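Local coordinates for putative branched-chain amino acid ABC transporter (Chromobacterium violaceum, PDB 4PYR), which is of unproven function but belongs to the LppC lipoproteins with a periplasmic-binding-protein fold, may regulate an enzyme, and holds glutathione in this crystal, at residues A[120-125]-A[196-201]; A[115-120]-A[176-181]; A[50-55]-A[81-86]. One frame throughout, in Å; residues are numbered along the deposited sequence.

In the fold
Contacts 1 and 2 form one continuous patch and contact 3 stands far from it, beyond the centre of the chain. The centres of contacts 1 and 2 are about 5 Å apart; Tyr200 CD1 packs on Met117 CE at 3.6 Å, and their strands 199-201 and 176-180 are neighbours in the mixed sheet, joined by probable hydrogen bonds such as Tyr200 O to Leu179 N. Contact 3 belongs to the separate five-stranded parallel sheet, its centre about 44 Å from that of contact 1 and about 39 Å from that of contact 2. Strand 83-85 leads from contact 3 to Leu86 of the glutathione pocket, but the touching residues of all three contacts lie away from that pocket.

Contact 1. Residues A[120-125]-A[196-201]; sequences DSRAAP and DVPVYG
Three polar atoms of two side chains, Asp120 OD2 and Arg122 NE and NH2, converge on Tyr200 OH. The hydroxyl donates to Asp120 through a short bond, OH to OD2 at 2.6 Å, reaching the carboxylate oxygen on its anti side and 17° out of the carboxylate plane. Arg122 grips the phenol oxygen side-on with two nitrogens: NE lies 2.9 Å and NH2 3.0 Å from Tyr200 OH, both with the hydroxyl near the guanidinium plane. Guanidinium and ring planes stand 71° apart, and NE reaches the hydroxyl near the ring plane, so the two do not stack. Arg122 arrives there by a bend at chi2 (-39°) in an otherwise extended outer chain. The contact ties the end of helix 106-119, where Ser121, with positive phi, is the C-prime residue of a Schellman motif, to Pro198 and Tyr200, just before and on strand 199-201 of the mixed sheet. Pro198 covers one face of the guanidinium, its CG 3.6 Å from Arg122 NH2; toward the opposite face comes the backbone oxygen of Asp120, offset to the rim. The nearby arginine would probably stabilise the negative charge of Asp120. The buried Tyr200 side chain also packs on Leu113 and Leu116 of helix 106-119.

Contact 2. Residues A[115-120]-A[176-181]; sequences RLMRDD and AVALAL
Selenomethionine Met117 reaches from its helix to the strand and makes the closest contacts with two alanines by the last two atoms of its chain. The terminal methyl CE lies 3.7 Å from Ala176 CB, while the selenium, SE, lies 3.7 Å from Ala178 CB. The same methyl also comes within 4.0 Å of Ala178 CB, so the second alanine is touched by both atoms and the first by the methyl alone. The methyl also approaches the strand backbone, Met117 CE lying 4.1 Å from Val177 C. The contact is thus entirely apolar, the end of a long chain set against two methyl groups on the same side of the strand.

The shape of the chain explains this fit. Met117 runs out extended through chi2 (174°) and then bends at chi3 (87°), which turns the methyl aside from the line of the chain and toward Ala176. Alternation along the strand supplies the other half, because residues 176 and 178 face the helix while Val177 between them faces the other way.

Further out, Phe142 of helix 133-150 touches both Met117 and Ala178, Pro125 packs on Met117, and the Tyr200 ring lies against Met117 and Ala176. The segments of helix and strand run nearly antiparallel, at 171°, with their axes 10.8 Å apart, as expected for a helix covering a sheet of an alpha/beta domain. Strand 176-180 sits between strands 125-129 and 199-201 in the mixed sheet, pairing in parallel with both, and helices 106-119 and 133-150 cover the face from which Ala176 and Ala178 project.

Contact 3. Residues A[50-55]-A[81-86]; sequences ERYRAA and VPTLAL. With GSH (glutathione), chain B.
Tyr52 OH donates to Thr83 OG1 at 2.8 Å, and this bond carries the contact between helix 48-57 and the start of strand 83-85. Thr83 OG1 in turn donates to the backbone oxygen of Val81, OG1 to O at 2.6 Å, approaching from above the carbonyl plane, 38° out of it. The two hydroxyls therefore form a chain of two hydrogen bonds, in which Thr83 OG1 accepts from the phenol and donates to Val81 O. The buried phenol oxygen both donates, to Thr83, and accepts, from the backbone N-H of Thr80 and weakly from that of Val81, Val81 N to Tyr52 OH being 3.4 Å though nearly straight at 166°.

Chi1 of 179° sets the Tyr52 ring anti to the backbone nitrogen and carries it from the helix to the strand. Thr83 OG1 meets the ring at its edge, near the ring plane. Val81 adds an apolar touch, CG2 lying 4.3 Å from Tyr52 CZ.

Further along 81-86, the strand leads to Leu86 of the glutathione pocket, its backbone O 2.8 Å from ligand O32; the Tyr52 cluster itself is not part of that pocket. Strand 83-85 lies between strands 62-64 and 99-101 in the parallel sheet. Tyr52 of helix 48-57 packs on Val63 of strand 62-64, as do Val81 and Thr83, whereas Leu84, next after Thr83, packs on helix 245-265.

Contact 1. Residues A[120-125]-A[196-201]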
loop_
_atom_site.group_PDB
_atom_site.type_symbol
_atom_site.label_atom_id
_atom_site.label_comp_id
_atom_site.label_asym_id
_atom_site.label_seq_id
_atom_site.Cartn_x
_atom_site.Cartn_y
_atom_site.Cartn_z
ATOM N N ASP A 120 10.654 17.934 -6.684
ATOM C CA ASP A 120 11.186 18.059 -8.053
ATOM C C ASP A 120 10.896 19.436 -8.706
ATOM O O ASP A 120 11.054 19.581 -9.915
ATOM C CB ASP A 120 10.583 16.971 -8.975
ATOM C CG ASP A 120 11.134 15.563 -8.750
ATOM O OD1 ASP A 120 12.096 15.409 -7.976
ATOM O OD2 ASP A 120 10.606 14.592 -9.418
ATOM N N SER A 121 10.442 20.422 -7.926
ATOM C CA SER A 121 10.214 21.800 -8.386
ATOM C C SER A 121 9.242 21.935 -9.540
ATOM O O SER A 121 9.413 22.803 -10.411
ATOM C CB SER A 121 11.529 22.517 -8.758
ATOM O OG SER A 121 12.392 22.621 -7.654
ATOM N N ARG A 122 8.222 21.086 -9.549
ATOM C CA ARG A 122 7.150 21.224 -10.528
ATOM C C ARG A 122 6.257 22.319 -9.998
ATOM O O ARG A 122 5.625 22.144 -8.989
ATOM C CB ARG A 122 6.368 19.930 -10.689
ATOM C CG ARG A 122 7.239 18.733 -11.051
ATOM C CD ARG A 122 8.328 19.104 -12.041
ATOM N NE ARG A 122 9.059 17.906 -12.443
ATOM C CZ ARG A 122 10.114 17.914 -13.236
ATOM N NH1 ARG A 122 10.570 19.047 -13.729
ATOM N NH2 ARG A 122 10.718 16.771 -13.527
ATOM N N ALA A 123 6.234 23.456 -10.670
ATOM C CA ALA A 123 5.483 24.615 -10.176
ATOM C C ALA A 123 4.031 24.662 -10.648
ATOM O O ALA A 123 3.181 25.273 -9.997
ATOM C CB ALA A 123 6.183 25.891 -10.588
ATOM N N ALA A 124 3.760 24.046 -11.780
ATOM C CA ALA A 124 2.456 24.152 -12.409
ATOM C C ALA A 124 2.081 22.817 -13.063
ATOM O O ALA A 124 1.942 22.723 -14.271
ATOM C CB ALA A 124 2.445 25.293 -13.413
ATOM N N PRO A 125 1.942 21.770 -12.257
ATOM C CA PRO A 125 1.576 20.502 -12.854
ATOM C C PRO A 125 0.099 20.464 -13.221
ATOM O O PRO A 125 -0.724 21.194 -12.667
ATOM C CB PRO A 125 1.828 19.504 -11.740
ATOM C CG PRO A 125 1.586 20.314 -10.496
ATOM C CD PRO A 125 2.160 21.643 -10.807
ATOM N N ASP A 196 8.727 15.130 -24.131
ATOM C CA ASP A 196 9.638 15.618 -23.095
ATOM C C ASP A 196 8.965 16.062 -21.795
ATOM O O ASP A 196 9.665 16.282 -20.820
ATOM C CB ASP A 196 10.409 16.820 -23.649
ATOM C CG ASP A 196 9.472 17.881 -24.267
ATOM O OD1 ASP A 196 8.822 17.566 -25.296
ATOM O OD2 ASP A 196 9.361 19.006 -23.718
ATOM N N VAL A 197 7.640 16.237 -21.764
ATOM C CA VAL A 197 7.036 16.720 -20.538
ATOM C C VAL A 197 7.163 15.644 -19.468
ATOM O O VAL A 197 6.889 14.482 -19.708
ATOM C CB VAL A 197 5.564 17.199 -20.669
ATOM C CG1 VAL A 197 4.655 16.064 -21.068
ATOM C CG2 VAL A 197 5.086 17.838 -19.367
ATOM N N PRO A 198 7.611 16.034 -18.252
ATOM C CA PRO A 198 7.665 15.052 -17.174
ATOM C C PRO A 198 6.283 14.529 -16.795
ATOM O O PRO A 198 5.354 15.325 -16.599
ATOM C CB PRO A 198 8.253 15.852 -16.022
ATOM C CG PRO A 198 8.987 16.976 -16.630
ATOM C CD PRO A 198 8.266 17.302 -17.895
ATOM N N VAL A 199 6.145 13.212 -16.691
ATOM C CA VAL A 199 4.898 12.560 -16.377
ATOM C C VAL A 199 5.150 11.662 -15.161
ATOM O O VAL A 199 6.147 10.946 -15.102
ATOM C CB VAL A 199 4.351 11.739 -17.568
ATOM C CG1 VAL A 199 3.061 11.019 -17.186
ATOM C CG2 VAL A 199 4.140 12.671 -18.768
ATOM N N TYR A 200 4.247 11.752 -14.187
ATOM C CA TYR A 200 4.332 11.034 -12.946
ATOM C C TYR A 200 3.082 10.236 -12.667
ATOM O O TYR A 200 1.975 10.636 -13.047
ATOM C CB TYR A 200 4.429 12.054 -11.817
ATOM C CG TYR A 200 5.688 12.858 -11.771
ATOM C CD1 TYR A 200 5.891 13.953 -12.621
ATOM C CD2 TYR A 200 6.686 12.548 -10.850
ATOM C CE1 TYR A 200 7.039 14.702 -12.559
ATOM C CE2 TYR A 200 7.827 13.314 -10.734
ATOM C CZ TYR A 200 8.036 14.380 -11.583
ATOM O OH TYR A 200 9.192 15.163 -11.483
ATOM N N GLY A 201 3.225 9.124 -11.984
ATOM C CA GLY A 201 2.091 8.348 -11.505
ATOM C C GLY A 201 2.434 7.637 -10.186
ATOM O O GLY A 201 3.558 7.669 -9.711
#

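Contact 2. Residues A[115-120]-A[176-181]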
loop_
_atom_site.group_PDB
_atom_site.type_symbol
_atom_site.label_atom_id
_atom_site.label_comp_id
_atom_site.label_asym_id
_atom_site.label_seq_id
_atom_site.Cartn_x
_atom_site.Cartn_y
_atom_site.Cartn_z
ATOM N N ARG A 115 3.978 15.303 -2.873
ATOM C CA ARG A 115 5.210 15.703 -2.229
ATOM C C ARG A 115 6.466 15.516 -3.094
ATOM O O ARG A 115 7.335 16.396 -3.110
ATOM C CB ARG A 115 5.325 14.996 -0.863
ATOM C CG ARG A 115 4.207 15.417 0.096
ATOM C CD ARG A 115 4.515 15.050 1.532
ATOM N NE ARG A 115 4.381 13.620 1.778
ATOM C CZ ARG A 115 3.256 13.024 2.192
ATOM N NH1 ARG A 115 2.138 13.715 2.398
ATOM N NH2 ARG A 115 3.246 11.711 2.385
ATOM N N LEU A 116 6.525 14.409 -3.843
ATOM C CA LEU A 116 7.645 14.138 -4.771
ATOM C C LEU A 116 7.733 15.225 -5.820
ATOM O O LEU A 116 8.818 15.735 -6.162
ATOM C CB LEU A 116 7.515 12.773 -5.489
ATOM C CG LEU A 116 8.513 12.468 -6.634
ATOM C CD1 LEU A 116 9.948 12.422 -6.148
ATOM C CD2 LEU A 116 8.139 11.158 -7.304
HETATM N N MSE A 117 6.571 15.575 -6.356
HETATM C CA MSE A 117 6.575 16.567 -7.390
HETATM C C MSE A 117 6.957 17.927 -6.920
HETATM O O MSE A 117 7.618 18.686 -7.644
HETATM C CB MSE A 117 5.226 16.506 -8.042
HETATM C CG MSE A 117 5.102 15.311 -8.999
HETATM SE SE MSE A 117 3.311 15.065 -9.733
HETATM C CE MSE A 117 3.576 16.291 -11.258
ATOM N N ARG A 118 6.561 18.283 -5.696
ATOM C CA ARG A 118 7.061 19.493 -5.081
ATOM C C ARG A 118 8.572 19.482 -4.917
ATOM O O ARG A 118 9.257 20.439 -5.264
ATOM C CB ARG A 118 6.394 19.672 -3.723
ATOM C CG ARG A 118 4.978 20.151 -3.847
ATOM C CD ARG A 118 4.978 21.550 -4.416
ATOM N NE ARG A 118 5.192 22.579 -3.401
ATOM C CZ ARG A 118 4.954 23.868 -3.623
ATOM N NH1 ARG A 118 4.484 24.228 -4.813
ATOM N NH2 ARG A 118 5.152 24.765 -2.679
ATOM N N ASP A 119 9.097 18.380 -4.408
ATOM C CA ASP A 119 10.539 18.244 -4.295
ATOM C C ASP A 119 11.268 18.452 -5.616
ATOM O O ASP A 119 12.338 19.072 -5.662
ATOM C CB ASP A 119 10.935 16.886 -3.771
ATOM C CG ASP A 119 12.336 16.913 -3.233
ATOM O OD1 ASP A 119 12.646 17.844 -2.435
ATOM O OD2 ASP A 119 13.129 16.054 -3.655
ATOM N N ASP A 120 10.654 17.934 -6.684
ATOM C CA ASP A 120 11.186 18.059 -8.053
ATOM C C ASP A 120 10.896 19.436 -8.706
ATOM O O ASP A 120 11.054 19.581 -9.915
ATOM C CB ASP A 120 10.583 16.971 -8.975
ATOM C CG ASP A 120 11.134 15.563 -8.750
ATOM O OD1 ASP A 120 12.096 15.409 -7.976
ATOM O OD2 ASP A 120 10.606 14.592 -9.418
ATOM N N ALA A 176 4.659 19.715 -15.643
ATOM C CA ALA A 176 4.615 18.273 -15.437
ATOM C C ALA A 176 3.174 17.811 -15.481
ATOM O O ALA A 176 2.247 18.615 -15.306
ATOM C CB ALA A 176 5.234 17.908 -14.094
ATOM N N VAL A 177 2.992 16.510 -15.662
ATOM C CA VAL A 177 1.677 15.896 -15.618
ATOM C C VAL A 177 1.639 14.831 -14.533
ATOM O O VAL A 177 2.519 13.990 -14.475
ATOM C CB VAL A 177 1.290 15.302 -16.976
ATOM C CG1 VAL A 177 -0.059 14.604 -16.907
ATOM C CG2 VAL A 177 1.292 16.414 -17.971
ATOM N N ALA A 178 0.612 14.861 -13.698
ATOM C CA ALA A 178 0.372 13.832 -12.703
ATOM C C ALA A 178 -0.804 13.005 -13.137
ATOM O O ALA A 178 -1.837 13.572 -13.435
ATOM C CB ALA A 178 0.064 14.486 -11.362
ATOM N N LEU A 179 -0.643 11.692 -13.236
ATOM C CA LEU A 179 -1.687 10.813 -13.661
ATOM C C LEU A 179 -2.364 10.113 -12.506
ATOM O O LEU A 179 -1.711 9.424 -11.725
ATOM C CB LEU A 179 -1.141 9.733 -14.609
ATOM C CG LEU A 179 -0.432 10.265 -15.860
ATOM C CD1 LEU A 179 0.005 9.145 -16.813
ATOM C CD2 LEU A 179 -1.349 11.215 -16.634
ATOM N N ALA A 180 -3.679 10.254 -12.420
ATOM C CA ALA A 180 -4.509 9.365 -11.633
ATOM C C ALA A 180 -5.478 8.764 -12.614
ATOM O O ALA A 180 -6.585 9.257 -12.789
ATOM C CB ALA A 180 -5.267 10.164 -10.587
ATOM N N LEU A 181 -5.009 7.735 -13.331
ATOM C CA LEU A 181 -5.641 7.272 -14.542
ATOM C C LEU A 181 -5.309 5.803 -14.680
ATOM O O LEU A 181 -4.188 5.363 -14.338
ATOM C CB LEU A 181 -5.040 8.107 -15.696
ATOM C CG LEU A 181 -5.671 8.035 -17.077
ATOM C CD1 LEU A 181 -7.157 8.313 -16.997
ATOM C CD2 LEU A 181 -4.923 8.952 -18.027
#

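Contact 3. Residues A[50-55]-A[81-86]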
loop_
_atom_site.group_PDB
_atom_site.type_symbol
_atom_site.label_atom_id
_atom_site.label_comp_id
_atom_site.label_asym_id
_atom_site.label_seq_id
_atom_site.Cartn_x
_atom_site.Cartn_y
_atom_site.Cartn_z
ATOM N N GLU A 50 -13.740 -15.442 18.136
ATOM C CA GLU A 50 -13.504 -16.734 18.792
ATOM C C GLU A 50 -12.119 -17.343 18.494
ATOM O O GLU A 50 -11.470 -17.901 19.375
ATOM C CB GLU A 50 -14.593 -17.712 18.356
ATOM C CG GLU A 50 -14.684 -18.972 19.183
ATOM C CD GLU A 50 -15.936 -19.750 18.840
ATOM O OE1 GLU A 50 -16.575 -19.395 17.810
ATOM O OE2 GLU A 50 -16.297 -20.696 19.589
ATOM N N ARG A 51 -11.676 -17.243 17.249
ATOM C CA ARG A 51 -10.404 -17.847 16.882
ATOM C C ARG A 51 -9.229 -16.971 17.304
ATOM O O ARG A 51 -8.164 -17.486 17.614
ATOM C CB ARG A 51 -10.391 -18.185 15.397
ATOM C CG ARG A 51 -11.411 -19.274 15.153
ATOM C CD ARG A 51 -11.293 -19.919 13.813
ATOM N NE ARG A 51 -12.272 -20.982 13.709
ATOM C CZ ARG A 51 -12.450 -21.730 12.637
ATOM N NH1 ARG A 51 -11.712 -21.506 11.555
ATOM N NH2 ARG A 51 -13.370 -22.683 12.644
ATOM N N TYR A 52 -9.433 -15.656 17.294
ATOM C CA TYR A 52 -8.469 -14.724 17.885
ATOM C C TYR A 52 -8.323 -15.080 19.350
ATOM O O TYR A 52 -7.216 -15.279 19.851
ATOM C CB TYR A 52 -8.951 -13.276 17.725
ATOM C CG TYR A 52 -8.059 -12.228 18.315
ATOM C CD1 TYR A 52 -8.191 -11.852 19.655
ATOM C CD2 TYR A 52 -7.124 -11.580 17.550
ATOM C CE1 TYR A 52 -7.377 -10.843 20.197
ATOM C CE2 TYR A 52 -6.292 -10.596 18.058
ATOM C CZ TYR A 52 -6.435 -10.212 19.396
ATOM O OH TYR A 52 -5.606 -9.238 19.932
ATOM N N ARG A 53 -9.447 -15.169 20.041
ATOM C CA ARG A 53 -9.435 -15.531 21.453
ATOM C C ARG A 53 -8.686 -16.825 21.700
ATOM O O ARG A 53 -7.902 -16.911 22.625
ATOM C CB ARG A 53 -10.846 -15.640 22.020
ATOM C CG ARG A 53 -11.488 -14.272 22.291
ATOM C CD ARG A 53 -12.880 -14.340 22.855
ATOM N NE ARG A 53 -12.848 -14.713 24.267
ATOM C CZ ARG A 53 -12.555 -13.874 25.252
ATOM N NH1 ARG A 53 -12.296 -12.600 24.991
ATOM N NH2 ARG A 53 -12.535 -14.301 26.502
ATOM N N ALA A 54 -8.892 -17.832 20.852
ATOM C CA ALA A 54 -8.221 -19.112 21.088
ATOM C C ALA A 54 -6.696 -19.060 20.796
ATOM O O ALA A 54 -5.909 -19.804 21.408
ATOM C CB ALA A 54 -8.900 -20.227 20.291
ATOM N N ALA A 55 -6.288 -18.209 19.854
ATOM C CA ALA A 55 -4.874 -18.026 19.535
ATOM C C ALA A 55 -4.192 -17.397 20.769
ATOM O O ALA A 55 -3.168 -17.874 21.226
ATOM C CB ALA A 55 -4.713 -17.169 18.286
ATOM N N VAL A 81 -3.766 -8.309 22.604
ATOM C CA VAL A 81 -2.351 -8.294 22.273
ATOM C C VAL A 81 -2.158 -7.418 21.018
ATOM O O VAL A 81 -3.122 -7.167 20.279
ATOM C CB VAL A 81 -1.780 -9.705 22.028
ATOM C CG1 VAL A 81 -1.999 -10.588 23.213
ATOM C CG2 VAL A 81 -2.312 -10.336 20.730
ATOM N N PRO A 82 -0.945 -6.885 20.819
ATOM C CA PRO A 82 -0.722 -6.046 19.661
ATOM C C PRO A 82 -1.201 -6.759 18.429
ATOM O O PRO A 82 -0.826 -7.916 18.227
ATOM C CB PRO A 82 0.780 -5.814 19.680
ATOM C CG PRO A 82 1.183 -5.977 21.088
ATOM C CD PRO A 82 0.293 -7.085 21.591
ATOM N N THR A 83 -2.050 -6.088 17.648
ATOM C CA THR A 83 -2.688 -6.734 16.515
ATOM C C THR A 83 -2.552 -5.858 15.302
ATOM O O THR A 83 -2.911 -4.690 15.321
ATOM C CB THR A 83 -4.147 -7.017 16.876
ATOM O OG1 THR A 83 -4.147 -7.883 17.998
ATOM C CG2 THR A 83 -4.896 -7.666 15.767
ATOM N N LEU A 84 -1.947 -6.455 14.267
ATOM C CA LEU A 84 -1.681 -5.753 13.022
ATOM C C LEU A 84 -2.697 -6.172 11.985
ATOM O O LEU A 84 -2.482 -7.141 11.223
ATOM C CB LEU A 84 -0.249 -6.044 12.545
ATOM C CG LEU A 84 0.150 -5.181 11.374
ATOM C CD1 LEU A 84 0.346 -3.721 11.705
ATOM C CD2 LEU A 84 1.434 -5.801 10.824
ATOM N N ALA A 85 -3.805 -5.440 11.932
ATOM C CA ALA A 85 -4.774 -5.629 10.853
ATOM C C ALA A 85 -4.199 -5.208 9.502
ATOM O O ALA A 85 -3.349 -4.336 9.394
ATOM C CB ALA A 85 -6.059 -4.874 11.164
ATOM N N LEU A 86 -4.702 -5.852 8.441
ATOM C CA LEU A 86 -4.172 -5.580 7.116
ATOM C C LEU A 86 -5.179 -4.859 6.258
ATOM O O LEU A 86 -5.215 -5.014 5.035
ATOM C CB LEU A 86 -3.691 -6.887 6.472
ATOM C CG LEU A 86 -2.556 -7.620 7.225
ATOM C CD1 LEU A 86 -2.147 -8.903 6.489
ATOM C CD2 LEU A 86 -1.348 -6.708 7.377
HETATM N N1 GSH B . -11.372 3.815 3.116
HETATM C CA1 GSH B . -11.482 3.525 1.703
HETATM C C1 GSH B . -12.367 4.523 0.983
HETATM O O11 GSH B . -12.126 5.759 1.051
HETATM O O12 GSH B . -13.312 4.082 0.287
HETATM C CB1 GSH B . -12.016 2.103 1.488
HETATM C CG1 GSH B . -11.181 1.021 2.171
HETATM C CD1 GSH B . -9.805 0.956 1.582
HETATM O OE1 GSH B . -9.457 1.816 0.785
HETATM N N2 GSH B . -9.061 -0.093 1.997
HETATM C CA2 GSH B . -7.687 -0.393 1.572
HETATM C C2 GSH B . -7.694 -1.592 0.672
HETATM O O2 GSH B . -8.748 -1.608 0.027
HETATM C CB2 GSH B . -6.814 -0.606 2.794
HETATM S SG2 GSH B . -7.507 0.251 4.200
HETATM N N3 GSH B . -6.707 -2.557 0.552
HETATM C CA3 GSH B . -5.318 -2.642 1.095
HETATM C C3 GSH B . -4.896 -3.976 1.718
HETATM O O31 GSH B . -3.682 -4.357 1.666
HETATM O O32 GSH B . -5.768 -4.675 2.271
#